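Local atomic coordinates of O-methyltransferase (Saccharopolyspora spinosa, PDB entry 4CE0), a protein that probably transfers a methyl group from S-adenosyl-L-methionine to the 4'-hydroxyl of the rhamnose of spinosyn, with the help of a bound magnesium ion. Residues 86-91 and 149-155; 102-107 and 158-162. One frame throughout, in Å; residues are numbered along the deposited sequence.

Interaction 1: 86-91 and 149-155; sequences RGGACI and NFARYGL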
loop_
_atom_site.group_PDB
_atom_site.type_symbol
_atom_site.label_atom_id
_atom_site.label_comp_id
_atom_site.label_asym_id
_atom_site.label_seq_id
_atom_site.Cartn_x
_atom_site.Cartn_y
_atom_site.Cartn_z
ATOM N N ARG A 86 8.539 10.028 11.285
ATOM C CA ARG A 86 8.828 9.715 9.891
ATOM C C ARG A 86 7.775 10.252 8.922
ATOM O O ARG A 86 7.955 10.186 7.697
ATOM C CB ARG A 86 9.029 8.209 9.716
ATOM C CG ARG A 86 10.344 7.711 10.296
ATOM C CD ARG A 86 10.422 6.215 10.301
ATOM N NE ARG A 86 11.616 5.742 10.997
ATOM C CZ ARG A 86 11.776 4.510 11.472
ATOM N NH1 ARG A 86 10.822 3.595 11.329
ATOM N NH2 ARG A 86 12.899 4.198 12.102
ATOM N N GLY A 87 6.676 10.763 9.474
ATOM C CA GLY A 87 5.695 11.501 8.685
ATOM C C GLY A 87 4.416 10.790 8.369
ATOM O O GLY A 87 3.506 11.373 7.756
ATOM N N GLY A 88 4.313 9.565 8.868
ATOM C CA GLY A 88 3.268 8.639 8.481
ATOM C C GLY A 88 1.855 9.146 8.700
ATOM O O GLY A 88 0.989 9.026 7.825
ATOM N N ALA A 89 1.611 9.707 9.870
ATOM C CA ALA A 89 0.285 10.227 10.179
ATOM C C ALA A 89 -0.070 11.384 9.259
ATOM O O ALA A 89 -1.200 11.517 8.820
ATOM C CB ALA A 89 0.212 10.656 11.623
ATOM N N CYS A 90 0.903 12.249 8.994
ATOM C CA CYS A 90 0.698 13.344 8.070
ATOM C C CYS A 90 0.510 12.874 6.646
ATOM O O CYS A 90 -0.308 13.430 5.901
ATOM C CB CYS A 90 1.898 14.274 8.126
ATOM S SG CYS A 90 1.954 15.255 9.650
ATOM N N ILE A 91 1.285 11.879 6.242
ATOM C CA ILE A 91 1.050 11.249 4.929
ATOM C C ILE A 91 -0.400 10.770 4.828
ATOM O O ILE A 91 -1.086 11.013 3.817
ATOM C CB ILE A 91 2.021 10.099 4.676
ATOM C CG1 ILE A 91 3.436 10.652 4.509
ATOM C CG2 ILE A 91 1.686 9.327 3.399
ATOM C CD1 ILE A 91 4.500 9.623 4.664
ATOM N N ASN A 149 9.845 10.398 2.184
ATOM C CA ASN A 149 8.769 9.489 2.580
ATOM C C ASN A 149 7.458 9.885 1.914
ATOM O O ASN A 149 6.771 9.034 1.389
ATOM C CB ASN A 149 8.633 9.419 4.109
ATOM C CG ASN A 149 9.799 8.694 4.748
ATOM O OD1 ASN A 149 10.544 7.990 4.057
ATOM N ND2 ASN A 149 9.972 8.861 6.045
ATOM N N PHE A 150 7.131 11.177 1.894
ATOM C CA PHE A 150 5.884 11.610 1.255
ATOM C C PHE A 150 5.935 11.246 -0.232
ATOM O O PHE A 150 4.911 10.825 -0.814
ATOM C CB PHE A 150 5.650 13.115 1.399
ATOM C CG PHE A 150 4.811 13.529 2.582
ATOM C CD1 PHE A 150 5.398 13.693 3.831
ATOM C CD2 PHE A 150 3.462 13.843 2.435
ATOM C CE1 PHE A 150 4.655 14.111 4.953
ATOM C CE2 PHE A 150 2.691 14.265 3.551
ATOM C CZ PHE A 150 3.301 14.403 4.813
ATOM N N ALA A 151 7.118 11.399 -0.831
ATOM C CA ALA A 151 7.288 11.232 -2.263
ATOM C C ALA A 151 7.143 9.767 -2.600
ATOM O O ALA A 151 6.738 9.411 -3.687
ATOM C CB ALA A 151 8.675 11.775 -2.729
ATOM N N ARG A 152 7.420 8.898 -1.648
ATOM C CA ARG A 152 7.252 7.466 -1.899
ATOM C C ARG A 152 5.811 7.117 -2.182
ATOM O O ARG A 152 5.543 6.170 -2.918
ATOM C CB ARG A 152 7.824 6.635 -0.752
ATOM C CG ARG A 152 9.352 6.705 -0.788
ATOM C CD ARG A 152 10.025 6.340 0.506
ATOM N NE ARG A 152 11.127 5.414 0.244
ATOM C CZ ARG A 152 11.725 4.695 1.183
ATOM N NH1 ARG A 152 11.329 4.790 2.459
ATOM N NH2 ARG A 152 12.701 3.859 0.852
ATOM N N TYR A 153 4.885 7.894 -1.619
ATOM C CA TYR A 153 3.450 7.630 -1.768
ATOM C C TYR A 153 2.864 8.471 -2.895
ATOM O O TYR A 153 1.653 8.429 -3.150
ATOM C CB TYR A 153 2.702 7.868 -0.441
ATOM C CG TYR A 153 3.110 6.928 0.688
ATOM C CD1 TYR A 153 2.477 5.709 0.875
ATOM C CD2 TYR A 153 4.129 7.272 1.572
ATOM C CE1 TYR A 153 2.854 4.855 1.906
ATOM C CE2 TYR A 153 4.527 6.430 2.590
ATOM C CZ TYR A 153 3.887 5.215 2.755
ATOM O OH TYR A 153 4.259 4.386 3.799
ATOM N N GLY A 154 3.727 9.212 -3.593
ATOM C CA GLY A 154 3.262 10.140 -4.597
ATOM C C GLY A 154 2.450 11.291 -4.012
ATOM O O GLY A 154 1.565 11.825 -4.665
ATOM N N LEU A 155 2.759 11.698 -2.781
ATOM C CA LEU A 155 1.986 12.758 -2.130
ATOM C C LEU A 155 2.796 13.974 -1.700
ATOM O O LEU A 155 2.340 14.723 -0.855
ATOM C CB LEU A 155 1.231 12.203 -0.924
ATOM C CG LEU A 155 0.164 11.175 -1.308
ATOM C CD1 LEU A 155 -0.252 10.402 -0.087
ATOM C CD2 LEU A 155 -1.059 11.844 -1.959
#

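Interaction 2: 102-107 and 158-162; sequences DTGRTV and EQVRF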
loop_
_atom_site.group_PDB
_atom_site.type_symbol
_atom_site.label_atom_id
_atom_site.label_comp_id
_atom_site.label_asym_id
_atom_site.label_seq_id
_atom_site.Cartn_x
_atom_site.Cartn_y
_atom_site.Cartn_z
ATOM N N ASP A 102 -10.361 16.635 -2.232
ATOM C CA ASP A 102 -10.262 17.983 -1.643
ATOM C C ASP A 102 -8.871 18.561 -1.940
ATOM O O ASP A 102 -7.855 18.067 -1.451
ATOM C CB ASP A 102 -10.534 17.949 -0.133
ATOM C CG ASP A 102 -10.428 19.344 0.530
ATOM O OD1 ASP A 102 -9.451 20.105 0.258
ATOM O OD2 ASP A 102 -11.322 19.678 1.336
ATOM N N THR A 103 -8.821 19.601 -2.764
ATOM C CA THR A 103 -7.540 20.142 -3.208
ATOM C C THR A 103 -7.231 21.480 -2.541
ATOM O O THR A 103 -6.177 22.064 -2.769
ATOM C CB THR A 103 -7.513 20.293 -4.752
ATOM O OG1 THR A 103 -8.503 21.243 -5.165
ATOM C CG2 THR A 103 -7.801 18.969 -5.420
ATOM N N GLY A 104 -8.133 21.947 -1.691
ATOM C CA GLY A 104 -7.987 23.245 -1.059
ATOM C C GLY A 104 -7.265 23.242 0.280
ATOM O O GLY A 104 -6.526 24.188 0.585
ATOM N N ARG A 105 -7.460 22.188 1.075
ATOM C CA ARG A 105 -6.864 22.105 2.396
ATOM C C ARG A 105 -5.377 21.730 2.396
ATOM O O ARG A 105 -4.901 20.985 1.550
ATOM C CB ARG A 105 -7.658 21.096 3.229
ATOM C CG ARG A 105 -9.136 21.432 3.294
ATOM C CD ARG A 105 -9.842 20.387 4.101
ATOM N NE ARG A 105 -11.297 20.550 4.153
ATOM C CZ ARG A 105 -11.973 21.024 5.192
ATOM N NH1 ARG A 105 -11.334 21.446 6.284
ATOM N NH2 ARG A 105 -13.297 21.063 5.144
ATOM N N THR A 106 -4.663 22.224 3.396
ATOM C CA THR A 106 -3.237 21.991 3.546
ATOM C C THR A 106 -2.974 21.123 4.769
ATOM O O THR A 106 -3.701 21.193 5.740
ATOM C CB THR A 106 -2.478 23.348 3.670
ATOM O OG1 THR A 106 -2.429 23.956 2.380
ATOM C CG2 THR A 106 -1.026 23.174 4.196
ATOM N N VAL A 107 -1.920 20.321 4.690
ATOM C CA VAL A 107 -1.453 19.485 5.799
ATOM C C VAL A 107 -0.134 20.076 6.241
ATOM O O VAL A 107 0.825 20.127 5.446
ATOM C CB VAL A 107 -1.273 17.987 5.374
ATOM C CG1 VAL A 107 -0.701 17.131 6.536
ATOM C CG2 VAL A 107 -2.608 17.417 4.889
ATOM N N GLU A 158 1.721 20.402 -3.414
ATOM C CA GLU A 158 1.450 21.780 -2.920
ATOM C C GLU A 158 0.597 21.795 -1.659
ATOM O O GLU A 158 0.552 22.802 -0.939
ATOM C CB GLU A 158 0.716 22.596 -3.977
ATOM C CG GLU A 158 -0.456 21.813 -4.595
ATOM C CD GLU A 158 -1.450 22.688 -5.343
ATOM O OE1 GLU A 158 -1.266 23.930 -5.352
ATOM O OE2 GLU A 158 -2.413 22.127 -5.923
ATOM N N GLN A 159 -0.091 20.686 -1.376
ATOM C CA GLN A 159 -0.979 20.624 -0.221
ATOM C C GLN A 159 -0.292 20.162 1.056
ATOM O O GLN A 159 -0.951 19.925 2.064
ATOM C CB GLN A 159 -2.157 19.705 -0.527
ATOM C CG GLN A 159 -3.159 20.287 -1.510
ATOM C CD GLN A 159 -4.351 19.364 -1.712
ATOM O OE1 GLN A 159 -4.423 18.617 -2.698
ATOM N NE2 GLN A 159 -5.270 19.382 -0.768
ATOM N N VAL A 160 1.022 19.994 1.007
ATOM C CA VAL A 160 1.807 19.626 2.183
ATOM C C VAL A 160 2.855 20.721 2.442
ATOM O O VAL A 160 3.645 21.062 1.531
ATOM C CB VAL A 160 2.567 18.311 1.985
ATOM C CG1 VAL A 160 3.245 17.898 3.294
ATOM C CG2 VAL A 160 1.612 17.196 1.476
ATOM N N ARG A 161 2.871 21.251 3.668
ATOM C CA ARG A 161 3.856 22.263 4.087
ATOM C C ARG A 161 4.550 21.861 5.379
ATOM O O ARG A 161 3.966 21.230 6.282
ATOM C CB ARG A 161 3.189 23.621 4.246
ATOM C CG ARG A 161 2.600 24.127 2.929
ATOM C CD ARG A 161 2.025 25.539 3.039
ATOM N NE ARG A 161 3.063 26.537 3.346
ATOM C CZ ARG A 161 2.894 27.860 3.251
ATOM N NH1 ARG A 161 1.737 28.370 2.841
ATOM N NH2 ARG A 161 3.878 28.682 3.583
ATOM N N PHE A 162 5.832 22.170 5.436
ATOM C CA PHE A 162 6.643 21.765 6.564
ATOM C C PHE A 162 6.979 22.975 7.388
ATOM O O PHE A 162 7.267 24.024 6.845
ATOM C CB PHE A 162 7.896 21.054 6.075
ATOM C CG PHE A 162 7.598 19.859 5.202
ATOM C CD1 PHE A 162 7.448 20.006 3.823
ATOM C CD2 PHE A 162 7.473 18.583 5.756
ATOM C CE1 PHE A 162 7.176 18.909 3.004
ATOM C CE2 PHE A 162 7.191 17.455 4.928
ATOM C CZ PHE A 162 7.047 17.623 3.568
HETATM O O HOH W 1 -6.132 16.292 -2.841
HETATM O O HOH W 2 -0.753 24.584 0.515
#

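Interaction 1: 86-91 and 149-155
Asn-149, Phe-150, Tyr-153 and Leu-155, at the end of helix 143-152 and just beyond it, pack against the first turn of helix 88-100 in the Rossmann-like fold of this TylF-family methyltransferase. The glycine-rich start of that turn borders the cofactor site: Ala-89 touches the bound S-adenosyl-L-homocysteine. Asn-149 comes first, with its amide ND2 donating to the carbonyl O of Arg-86 at 2.9 Å. The bond is nearly straight (167°), lies close to the amide plane of Asn-149 and uses a lone pair in the carbonyl plane of Arg-86, tethering the peptide that leads into the N-cap residue Gly-87. Phe-150 follows, turning one ring face to Ile-91. CG1 of Ile-91 sits 3.5 Å from the centroid of the Phe-150 ring, almost exactly on the ring normal, a CH-pi contact, while CB of Cys-90 meets CZ of Phe-150 at the ring edge, 3.6 Å away. The backbone O of Phe-150 is gripped from opposite faces of its plane by the N atoms of Tyr-153 and Leu-155, and a Schellman motif at Gly-154 ends the helix. Tyr-153 offers a ring face to the other branch of Ile-91: with CG1 beside the backbone N (chi1 -68°), CG2 is left to lie over this second ring. The Tyr-153 hydroxyl is hydrogen-bonded to His-52, and Ile-20 of the second subunit also packs on this tyrosine. Leu-155 adds a third, looser neighbour to Ile-91, its CD1 approaching CG2 of Ile-91 at 4.1 Å.

Interaction 2: 102-107 and 158-162
Gln-159 reaches across to the loop 102-105 and binds two of its carbonyls with a single amide nitrogen. NE2 of Gln-159 donates to O of Arg-105 at 2.8 Å, almost straight (174°) and within both the amide and the carbonyl plane. Its second hydrogen goes to O of Asp-102 at 3.0 Å, where the donor is tilted 22° from the carbonyl plane. Both N-H groups of this buried amide are therefore used, and its rotation is fixed. A water on the Val-107 side of the strands donates to both O of Asp-102 and OE1 of Gln-159. The side chain, extended beyond CG, runs alongside the backbone of Thr-103, with CD of Gln-159 3.4 Å from O of Thr-103. Asp-102 shapes the loop from within: its OD1 accepts from the backbone N of Gly-104 and of Arg-105, the first of these forming an Asx turn, while OD2 makes a salt bridge with NE of Arg-105. The Arg-105 guanidinium also binds the carbonyls of Val-75 and Gly-77, ahead of the neighbouring strand. Beyond the loop the chains settle into parallel strand pairing, here the start of strands 107-111 and 160-164, the latter outermost in the Rossmann-like sheet of this chain. N of Val-107 bonds to O of Gln-159 at 2.8 Å, and O of Val-107 accepts from N of Arg-161 at 2.9 Å; Leu-97 of helix 88-100 covers both Val-107 and Gln-159. The side of Thr-106 and Arg-161 is looser. There a second water joins OG1 of Thr-106 to O of Glu-158, and the side chains of Thr-106 and Arg-161 merely brush past each other, CG2 of Thr-106 staying 4.0 Å from CG of Arg-161.

Interaction 1 is a buried helix-to-helix contact beside the cofactor, whereas interaction 2 lies at the start of two strands and is partly exposed. Their chemistry follows: one relies on aromatic and aliphatic packing with a single cross-contact hydrogen bond, the other on backbone pairing, a buried amide and bridging waters. They adjoin directly, because helices 88-100 and 143-152 cover the sheet face that carries Val-107 and Val-160. CE2 of Phe-150 lies 3.7 Å from CG1 of Val-160, and O of Cys-90 meets CG1 of Val-107 at 3.8 Å. The four segments alternate along the chain, each contact joining the 86-107 region to 149-162.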